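Local coordinates for methanol--corrinoid protein co-methyltransferase (Methanosarcina barkeri, PDB 2I2X), which transfers the methyl group of methanol to the cob(I)amide cofactor carried by its partner corrinoid protein MtaC, a zinc-dependent step of methanogenesis, at residues 135-139 against 455-460; 3-7 against 255-260; 123-127 against 149-153. One frame throughout, in Å; residues are numbered along the deposited sequence.

Interaction 1 (135-139 against 455-460)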
loop_
_atom_site.group_PDB
_atom_site.type_symbol
_atom_site.label_atom_id
_atom_site.label_comp_id
_atom_site.label_asym_id
_atom_site.label_seq_id
_atom_site.Cartn_x
_atom_site.Cartn_y
_atom_site.Cartn_z
ATOM N N PHE A 135 6.269 35.423 6.411
ATOM C CA PHE A 135 5.925 35.527 4.984
ATOM C C PHE A 135 6.837 34.862 3.967
ATOM O O PHE A 135 7.967 34.452 4.267
ATOM C CB PHE A 135 5.673 36.975 4.497
ATOM C CG PHE A 135 5.999 38.048 5.476
ATOM C CD1 PHE A 135 7.311 38.448 5.685
ATOM C CD2 PHE A 135 4.965 38.711 6.148
ATOM C CE1 PHE A 135 7.604 39.476 6.586
ATOM C CE2 PHE A 135 5.230 39.734 7.048
ATOM C CZ PHE A 135 6.559 40.124 7.266
ATOM N N LEU A 136 6.305 34.795 2.743
ATOM C CA LEU A 136 7.059 34.361 1.593
ATOM C C LEU A 136 8.193 35.335 1.410
ATOM O O LEU A 136 8.059 36.527 1.719
ATOM C CB LEU A 136 6.183 34.321 0.340
ATOM C CG LEU A 136 5.075 33.267 0.253
ATOM C CD1 LEU A 136 4.265 33.389 -1.051
ATOM C CD2 LEU A 136 5.633 31.848 0.406
ATOM N N GLN A 137 9.301 34.816 0.905
ATOM C CA GLN A 137 10.482 35.583 0.600
ATOM C C GLN A 137 11.074 35.057 -0.688
ATOM O O GLN A 137 12.203 34.561 -0.737
ATOM C CB GLN A 137 11.468 35.460 1.743
ATOM C CG GLN A 137 11.014 36.224 2.980
ATOM C CD GLN A 137 12.162 36.519 3.908
ATOM O OE1 GLN A 137 12.563 37.686 4.056
ATOM N NE2 GLN A 137 12.737 35.457 4.523
ATOM N N LEU A 138 10.284 35.182 -1.743
ATOM C CA LEU A 138 10.557 34.510 -3.002
ATOM C C LEU A 138 11.804 35.012 -3.689
ATOM O O LEU A 138 12.369 34.311 -4.521
ATOM C CB LEU A 138 9.363 34.643 -3.931
ATOM C CG LEU A 138 8.017 34.090 -3.471
ATOM C CD1 LEU A 138 7.020 34.251 -4.609
ATOM C CD2 LEU A 138 8.115 32.611 -3.047
ATOM N N ARG A 139 12.221 36.228 -3.342
ATOM C CA ARG A 139 13.414 36.849 -3.920
ATOM C C ARG A 139 14.428 37.254 -2.852
ATOM O O ARG A 139 15.403 37.922 -3.141
ATOM C CB ARG A 139 13.014 38.034 -4.801
ATOM C CG ARG A 139 12.029 37.601 -5.882
ATOM C CD ARG A 139 11.403 38.728 -6.687
ATOM N NE ARG A 139 10.493 38.125 -7.650
ATOM C CZ ARG A 139 10.309 38.549 -8.893
ATOM N NH1 ARG A 139 10.948 39.638 -9.342
ATOM N NH2 ARG A 139 9.474 37.888 -9.694
ATOM N N LYS A 455 3.060 40.138 0.067
ATOM C CA LYS A 455 4.152 41.079 -0.135
ATOM C C LYS A 455 4.368 41.204 -1.623
ATOM O O LYS A 455 4.979 40.329 -2.234
ATOM C CB LYS A 455 5.450 40.617 0.523
ATOM C CG LYS A 455 5.409 40.478 2.048
ATOM C CD LYS A 455 5.078 41.784 2.716
ATOM C CE LYS A 455 5.124 41.657 4.221
ATOM N NZ LYS A 455 4.117 42.560 4.888
ATOM N N PRO A 456 3.863 42.295 -2.220
ATOM C CA PRO A 456 3.973 42.495 -3.666
ATOM C C PRO A 456 5.409 42.414 -4.207
ATOM O O PRO A 456 5.619 42.060 -5.375
ATOM C CB PRO A 456 3.356 43.891 -3.862
ATOM C CG PRO A 456 2.376 43.997 -2.736
ATOM C CD PRO A 456 3.099 43.383 -1.578
ATOM N N GLU A 457 6.398 42.713 -3.383
ATOM C CA GLU A 457 7.763 42.625 -3.890
ATOM C C GLU A 457 8.195 41.190 -4.241
ATOM O O GLU A 457 9.099 40.995 -5.053
ATOM C CB GLU A 457 8.771 43.330 -2.969
ATOM C CG GLU A 457 9.011 42.691 -1.608
ATOM C CD GLU A 457 8.071 43.195 -0.491
ATOM O OE1 GLU A 457 6.946 43.707 -0.783
ATOM O OE2 GLU A 457 8.467 43.036 0.699
ATOM N N ASN A 458 7.542 40.196 -3.635
ATOM C CA ASN A 458 7.782 38.797 -3.980
ATOM C C ASN A 458 7.578 38.532 -5.485
ATOM O O ASN A 458 8.123 37.590 -6.038
ATOM C CB ASN A 458 6.906 37.887 -3.126
ATOM C CG ASN A 458 7.492 37.629 -1.750
ATOM O OD1 ASN A 458 8.713 37.511 -1.595
ATOM N ND2 ASN A 458 6.623 37.524 -0.735
ATOM N N TYR A 459 6.829 39.409 -6.140
ATOM C CA TYR A 459 6.468 39.254 -7.544
ATOM C C TYR A 459 7.029 40.382 -8.413
ATOM O O TYR A 459 6.566 40.611 -9.541
ATOM C CB TYR A 459 4.951 39.156 -7.643
ATOM C CG TYR A 459 4.481 38.087 -6.725
ATOM C CD1 TYR A 459 4.616 36.736 -7.083
ATOM C CD2 TYR A 459 3.985 38.391 -5.452
ATOM C CE1 TYR A 459 4.222 35.729 -6.239
ATOM C CE2 TYR A 459 3.594 37.369 -4.592
ATOM C CZ TYR A 459 3.719 36.039 -5.009
ATOM O OH TYR A 459 3.336 35.009 -4.186
ATOM N N GLY A 460 8.042 41.061 -7.875
ATOM C CA GLY A 460 8.682 42.198 -8.537
ATOM C C GLY A 460 7.795 43.442 -8.674
ATOM O O GLY A 460 8.092 44.308 -9.472
HETATM O O HOH W 1 8.493 35.666 -8.089
HETATM O O HOH W 2 11.632 38.013 -1.494
#
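The side-chain amide of Asn458 reaches into the backbone of 135-139 and serves it with both ends. Asn458 ND2 donates to Leu136 O at 3.0 Å, the oxygen lying near the amide plane although the nitrogen stands above the Leu136 carbonyl plane. Asn458 OD1 accepts from Leu138 N at 2.8 Å and also from water 2, which in turn accepts from Arg139 N. A chi1 of -82° turns the Asn458 amide toward the loop backbone, where bonds at both ends hold its rotation. With an alanine in its place, Leu136 O and Leu138 N would probably lose these mates, and the loop its grip on the tail. Asn458 O is gripped as well: Arg139 NE gives it a weak bond of 2.9 Å, and water 1 bridges it to Arg139 NH2. The guanidinium lies with one face over the peptide between Tyr459 and Gly460, Gly460 N being 3.5 Å from CZ of Arg139. Lys455 CE sits over the Phe135 ring, 3.5 Å from its centroid, with NZ in an off-centre cation-pi contact. Leu138 CD1 touches Tyr459 CE1 at 3.6 Å, while the Tyr459 hydroxyl bonds Glu170 and Gly168. The contact ties the C-terminal tail after helix 436-450 to the loop that follows TIM-barrel strand 119-126, near the bound corrinoid, with helix 181-210 packing against Leu138, Arg139 and Tyr459.

Interaction 2 (3-7 against 255-260)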
loop_
_atom_site.group_PDB
_atom_site.type_symbol
_atom_site.label_atom_id
_atom_site.label_comp_id
_atom_site.label_asym_id
_atom_site.label_seq_id
_atom_site.Cartn_x
_atom_site.Cartn_y
_atom_site.Cartn_z
ATOM N N ALA A 3 9.430 32.605 -20.626
ATOM C CA ALA A 3 10.418 33.004 -21.675
ATOM C C ALA A 3 9.807 32.840 -23.079
ATOM O O ALA A 3 9.431 33.833 -23.693
ATOM C CB ALA A 3 11.743 32.212 -21.531
ATOM N N LYS A 4 9.676 31.609 -23.574
ATOM C CA LYS A 4 9.183 31.401 -24.953
ATOM C C LYS A 4 7.801 30.730 -24.990
ATOM O O LYS A 4 7.678 29.525 -24.797
ATOM C CB LYS A 4 10.230 30.633 -25.793
ATOM C CG LYS A 4 9.868 30.420 -27.284
ATOM C CD LYS A 4 9.709 31.743 -28.045
ATOM C CE LYS A 4 9.307 31.515 -29.522
ATOM N NZ LYS A 4 7.883 31.054 -29.703
ATOM N N ARG A 5 6.767 31.510 -25.263
ATOM C CA ARG A 5 5.397 31.080 -24.966
ATOM C C ARG A 5 4.740 30.194 -26.020
ATOM O O ARG A 5 5.040 30.317 -27.189
ATOM C CB ARG A 5 4.534 32.283 -24.599
ATOM C CG ARG A 5 5.331 33.276 -23.781
ATOM C CD ARG A 5 4.571 33.849 -22.625
ATOM N NE ARG A 5 4.881 33.110 -21.422
ATOM C CZ ARG A 5 5.320 33.625 -20.276
ATOM N NH1 ARG A 5 5.519 34.931 -20.113
ATOM N NH2 ARG A 5 5.545 32.795 -19.262
ATOM N N TYR A 6 3.856 29.293 -25.589
ATOM C CA TYR A 6 3.192 28.369 -26.507
ATOM C C TYR A 6 1.987 29.013 -27.145
ATOM O O TYR A 6 1.137 29.551 -26.457
ATOM C CB TYR A 6 2.782 27.052 -25.805
ATOM C CG TYR A 6 3.925 26.092 -25.669
ATOM C CD1 TYR A 6 4.148 25.095 -26.616
ATOM C CD2 TYR A 6 4.816 26.194 -24.597
ATOM C CE1 TYR A 6 5.244 24.220 -26.496
ATOM C CE2 TYR A 6 5.903 25.327 -24.463
ATOM C CZ TYR A 6 6.107 24.354 -25.424
ATOM O OH TYR A 6 7.170 23.519 -25.286
ATOM N N THR A 7 1.913 28.944 -28.468
ATOM C CA THR A 7 0.779 29.526 -29.207
ATOM C C THR A 7 0.232 28.507 -30.173
ATOM O O THR A 7 -0.607 28.820 -31.021
ATOM C CB THR A 7 1.138 30.893 -29.914
ATOM O OG1 THR A 7 2.376 30.765 -30.620
ATOM C CG2 THR A 7 1.313 32.016 -28.866
ATOM N N LEU A 255 2.508 25.286 -17.095
ATOM C CA LEU A 255 3.078 25.366 -18.428
ATOM C C LEU A 255 4.347 26.235 -18.512
ATOM O O LEU A 255 5.208 25.991 -19.353
ATOM C CB LEU A 255 2.019 25.858 -19.411
ATOM C CG LEU A 255 2.464 26.102 -20.857
ATOM C CD1 LEU A 255 2.830 24.815 -21.553
ATOM C CD2 LEU A 255 1.400 26.838 -21.663
ATOM N N VAL A 256 4.462 27.235 -17.632
ATOM C CA VAL A 256 5.576 28.189 -17.649
ATOM C C VAL A 256 6.958 27.528 -17.517
ATOM O O VAL A 256 7.910 27.922 -18.210
ATOM C CB VAL A 256 5.403 29.347 -16.575
ATOM C CG1 VAL A 256 6.630 30.206 -16.496
ATOM C CG2 VAL A 256 4.188 30.214 -16.876
ATOM N N ALA A 257 7.068 26.532 -16.637
ATOM C CA ALA A 257 8.301 25.769 -16.482
ATOM C C ALA A 257 8.896 25.350 -17.842
ATOM O O ALA A 257 10.108 25.478 -18.083
ATOM C CB ALA A 257 8.042 24.559 -15.607
ATOM N N TYR A 258 8.024 24.879 -18.729
ATOM C CA TYR A 258 8.438 24.339 -20.029
ATOM C C TYR A 258 8.782 25.487 -20.985
ATOM O O TYR A 258 9.813 25.462 -21.676
ATOM C CB TYR A 258 7.361 23.352 -20.558
ATOM C CG TYR A 258 7.071 22.343 -19.455
ATOM C CD1 TYR A 258 7.969 21.286 -19.177
ATOM C CD2 TYR A 258 5.996 22.533 -18.594
ATOM C CE1 TYR A 258 7.754 20.426 -18.100
ATOM C CE2 TYR A 258 5.784 21.695 -17.534
ATOM C CZ TYR A 258 6.653 20.641 -17.288
ATOM O OH TYR A 258 6.386 19.818 -16.207
ATOM N N GLU A 259 7.938 26.519 -20.970
ATOM C CA GLU A 259 8.214 27.751 -21.703
ATOM C C GLU A 259 9.591 28.250 -21.328
ATOM O O GLU A 259 10.337 28.705 -22.176
ATOM C CB GLU A 259 7.124 28.793 -21.415
ATOM C CG GLU A 259 5.867 28.481 -22.200
ATOM C CD GLU A 259 4.655 29.302 -21.832
ATOM O OE1 GLU A 259 4.596 29.855 -20.705
ATOM O OE2 GLU A 259 3.732 29.371 -22.683
ATOM N N ALA A 260 9.948 28.099 -20.054
ATOM C CA ALA A 260 11.169 28.691 -19.544
ATOM C C ALA A 260 12.309 27.713 -19.520
ATOM O O ALA A 260 13.320 27.951 -18.870
ATOM C CB ALA A 260 10.943 29.282 -18.148
#
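Glu259, on the last turn of helix 240-259, holds the N-terminal arm 3-7 by its backbone carbonyl and by both carboxylate oxygens. In this TIM-barrel protein with its added helix bundle, the arm is an irregular strip that precedes the first strand of the chain and lies across the C-terminal end of the helix; Ala260 is the first residue to leave helical geometry.

Two hydrogen bonds come from the backbone of the arm. Lys4 N donates to Glu259 O over 3.3 Å, from above the carbonyl plane, thereby using an acceptor at the helix end. Tyr6 N donates to Glu259 OE2 at 2.9 Å, nearly straight and on the anti side of the carboxylate. The glutamate can span this distance because its chain is extended beyond CG (chi2 171°).

The charged contact is looser. Arg5 brings NE and NH2 to Glu259 OE1 in a salt bridge whose two hydrogen bonds are weak, Arg5 NE lying 3.3 Å from Glu259 OE1. OE1 lies at the guanidinium edge, but the two planar groups are 64° apart. Bends at chi2 and chi3 bring the Arg5 guanidinium round to this oxygen, with NH2 beside the Val256 methyls. Arg392 of helix 389-409 forms a second salt bridge, to Glu259 OE2, so two arginines probably help to keep the carboxylate negatively charged.

Apolar contacts flank the polar ones. Ala3 CB lies against Ala260 CA, and Tyr6 CD2 meets Leu255 CD1 at 3.9 Å. Helix 273-280 touches the Tyr6 side chain through Ile279 and Thr280. The Tyr6 ring and the Glu259 carboxylate are turned only 15° apart, and Glu259 CG approaches the ring edge, 3.5 Å from Tyr6 CD2.

Interaction 3 (123-127 against 149-153)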
loop_
_atom_site.group_PDB
_atom_site.type_symbol
_atom_site.label_atom_id
_atom_site.label_comp_id
_atom_site.label_asym_id
_atom_site.label_seq_id
_atom_site.Cartn_x
_atom_site.Cartn_y
_atom_site.Cartn_z
ATOM N N ARG A 123 15.443 11.330 -9.406
ATOM C CA ARG A 123 14.871 12.641 -9.400
ATOM C C ARG A 123 14.953 13.174 -7.998
ATOM O O ARG A 123 14.551 12.484 -7.048
ATOM C CB ARG A 123 13.431 12.557 -9.805
ATOM C CG ARG A 123 12.671 13.852 -9.673
ATOM C CD ARG A 123 11.253 13.514 -10.039
ATOM N NE ARG A 123 10.662 14.541 -10.831
ATOM C CZ ARG A 123 9.867 14.338 -11.864
ATOM N NH1 ARG A 123 9.531 13.124 -12.270
ATOM N NH2 ARG A 123 9.402 15.397 -12.496
ATOM N N HIS A 124 15.489 14.390 -7.881
ATOM C CA HIS A 124 15.503 15.120 -6.644
ATOM C C HIS A 124 14.602 16.308 -6.811
ATOM O O HIS A 124 14.708 17.042 -7.791
ATOM C CB HIS A 124 16.917 15.592 -6.307
ATOM C CG HIS A 124 17.587 14.764 -5.258
ATOM N ND1 HIS A 124 17.556 13.381 -5.262
ATOM C CD2 HIS A 124 18.281 15.121 -4.155
ATOM C CE1 HIS A 124 18.222 12.926 -4.216
ATOM N NE2 HIS A 124 18.654 13.961 -3.519
ATOM N N THR A 125 13.713 16.480 -5.843
ATOM C CA THR A 125 12.781 17.587 -5.780
ATOM C C THR A 125 13.184 18.470 -4.588
ATOM O O THR A 125 12.923 18.132 -3.413
ATOM C CB THR A 125 11.351 17.050 -5.592
ATOM O OG1 THR A 125 11.022 16.233 -6.706
ATOM C CG2 THR A 125 10.307 18.195 -5.449
ATOM N N ILE A 126 13.834 19.600 -4.905
ATOM C CA ILE A 126 14.307 20.550 -3.920
ATOM C C ILE A 126 13.074 21.091 -3.204
ATOM O O ILE A 126 11.993 21.176 -3.791
ATOM C CB ILE A 126 15.144 21.650 -4.639
ATOM C CG1 ILE A 126 16.565 21.141 -4.947
ATOM C CG2 ILE A 126 15.283 22.967 -3.807
ATOM C CD1 ILE A 126 16.660 19.787 -5.634
ATOM N N GLY A 127 13.206 21.393 -1.920
ATOM C CA GLY A 127 12.158 22.144 -1.225
ATOM C C GLY A 127 12.109 23.647 -1.538
ATOM O O GLY A 127 13.148 24.306 -1.629
ATOM N N ALA A 149 20.953 24.385 -3.825
ATOM C CA ALA A 149 20.396 23.062 -3.639
ATOM C C ALA A 149 20.257 22.336 -4.992
ATOM O O ALA A 149 20.675 21.171 -5.121
ATOM C CB ALA A 149 19.082 23.104 -2.873
ATOM N N PHE A 150 19.715 23.029 -5.993
ATOM C CA PHE A 150 19.552 22.421 -7.303
ATOM C C PHE A 150 20.915 22.058 -7.845
ATOM O O PHE A 150 21.112 20.957 -8.318
ATOM C CB PHE A 150 18.837 23.334 -8.310
ATOM C CG PHE A 150 17.362 23.459 -8.097
ATOM C CD1 PHE A 150 16.479 22.488 -8.594
ATOM C CD2 PHE A 150 16.836 24.576 -7.436
ATOM C CE1 PHE A 150 15.103 22.602 -8.409
ATOM C CE2 PHE A 150 15.441 24.702 -7.237
ATOM C CZ PHE A 150 14.578 23.699 -7.723
ATOM N N GLU A 151 21.877 22.959 -7.783
ATOM C CA GLU A 151 23.100 22.613 -8.482
ATOM C C GLU A 151 23.993 21.585 -7.768
ATOM O O GLU A 151 24.678 20.795 -8.414
ATOM C CB GLU A 151 23.828 23.847 -8.998
ATOM C CG GLU A 151 25.111 24.200 -8.372
ATOM C CD GLU A 151 25.696 25.453 -9.048
ATOM O OE1 GLU A 151 26.372 25.317 -10.105
ATOM O OE2 GLU A 151 25.454 26.565 -8.518
ATOM N N GLN A 152 23.943 21.576 -6.439
ATOM C CA GLN A 152 24.708 20.623 -5.668
ATOM C C GLN A 152 24.178 19.212 -5.873
ATOM O O GLN A 152 24.974 18.284 -6.052
ATOM C CB GLN A 152 24.717 20.989 -4.191
ATOM C CG GLN A 152 25.577 22.193 -3.863
ATOM C CD GLN A 152 27.027 21.903 -4.085
ATOM O OE1 GLN A 152 27.553 20.900 -3.574
ATOM N NE2 GLN A 152 27.699 22.765 -4.868
ATOM N N CYS A 153 22.848 19.057 -5.870
ATOM C CA CYS A 153 22.219 17.756 -6.113
ATOM C C CYS A 153 22.484 17.307 -7.526
ATOM O O CYS A 153 22.683 16.110 -7.789
ATOM C CB CYS A 153 20.723 17.820 -5.890
ATOM S SG CYS A 153 20.324 18.010 -4.160
#
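Ile126 packs over one face of the Phe150 ring, joining strand to helix within the beta-alpha-beta unit of strand 119-126, helix 143-155 and strand 160-163 in the TIM barrel. The strand and helix segments run nearly antiparallel, at 160°, with their axes 9.0 Å apart at closest approach.

From the strand, the Ile126 side chain climbs toward the helix. Ile126 CB stands over the ring in a CH-pi contact, 3.9 Å from the Phe150 centroid and 17° off the ring normal. The branch then divides. Ile126 CG2, anti to the backbone N, touches both Phe150 CE2 and Ala149 CB, nearer the start of the helix segment. Ile126 CG1 (chi1 -79°) lies over the centre of the ring and meets Ala149 CB at 3.8 Å. From there Ile126 CD1 turns along the helix, touching Phe150 CD1 at 4.0 Å and coming within 4.3 Å of Cys153 SG. One isoleucine thus meets three helix residues by van der Waals contact.

The Phe150 ring is also packed on by Leu161 and Val163 of strand 160-163, and edge-to-face by Phe146 of its own helix. His124, two residues back along the strand, also faces the helix, and His87 lies against its ring at about a right angle. The segments share no hydrogen bond; every touching residue is buried. Beyond Ile126 CD1, the last link is a sulfur-aromatic contact, Cys153 SG approaching the imidazole obliquely, 3.5 Å from His124 CD2.

Overall arrangement
The three contacts form a wide triangle, each pair of centres about 22 Å apart, and none touches another. Strand 119-126 and helix 143-155 supply interaction 3, and the loop between them supplies 135-139 of interaction 1. Helix 181-210 packs against both interaction 1 and interaction 2. Along the chain the order is 3-7, 123-127, 135-139, 149-153, 255-260, 455-460: interaction 3 is nested within interaction 2, while interaction 1 crosses both. Interactions 1 and 2 thus secure the two chain ends against the body of the protein. The side chains of Leu136 and Ile126 are about 8 and 9 Å from the bound corrinoid; interaction 2 lies away from the metal and corrinoid sites.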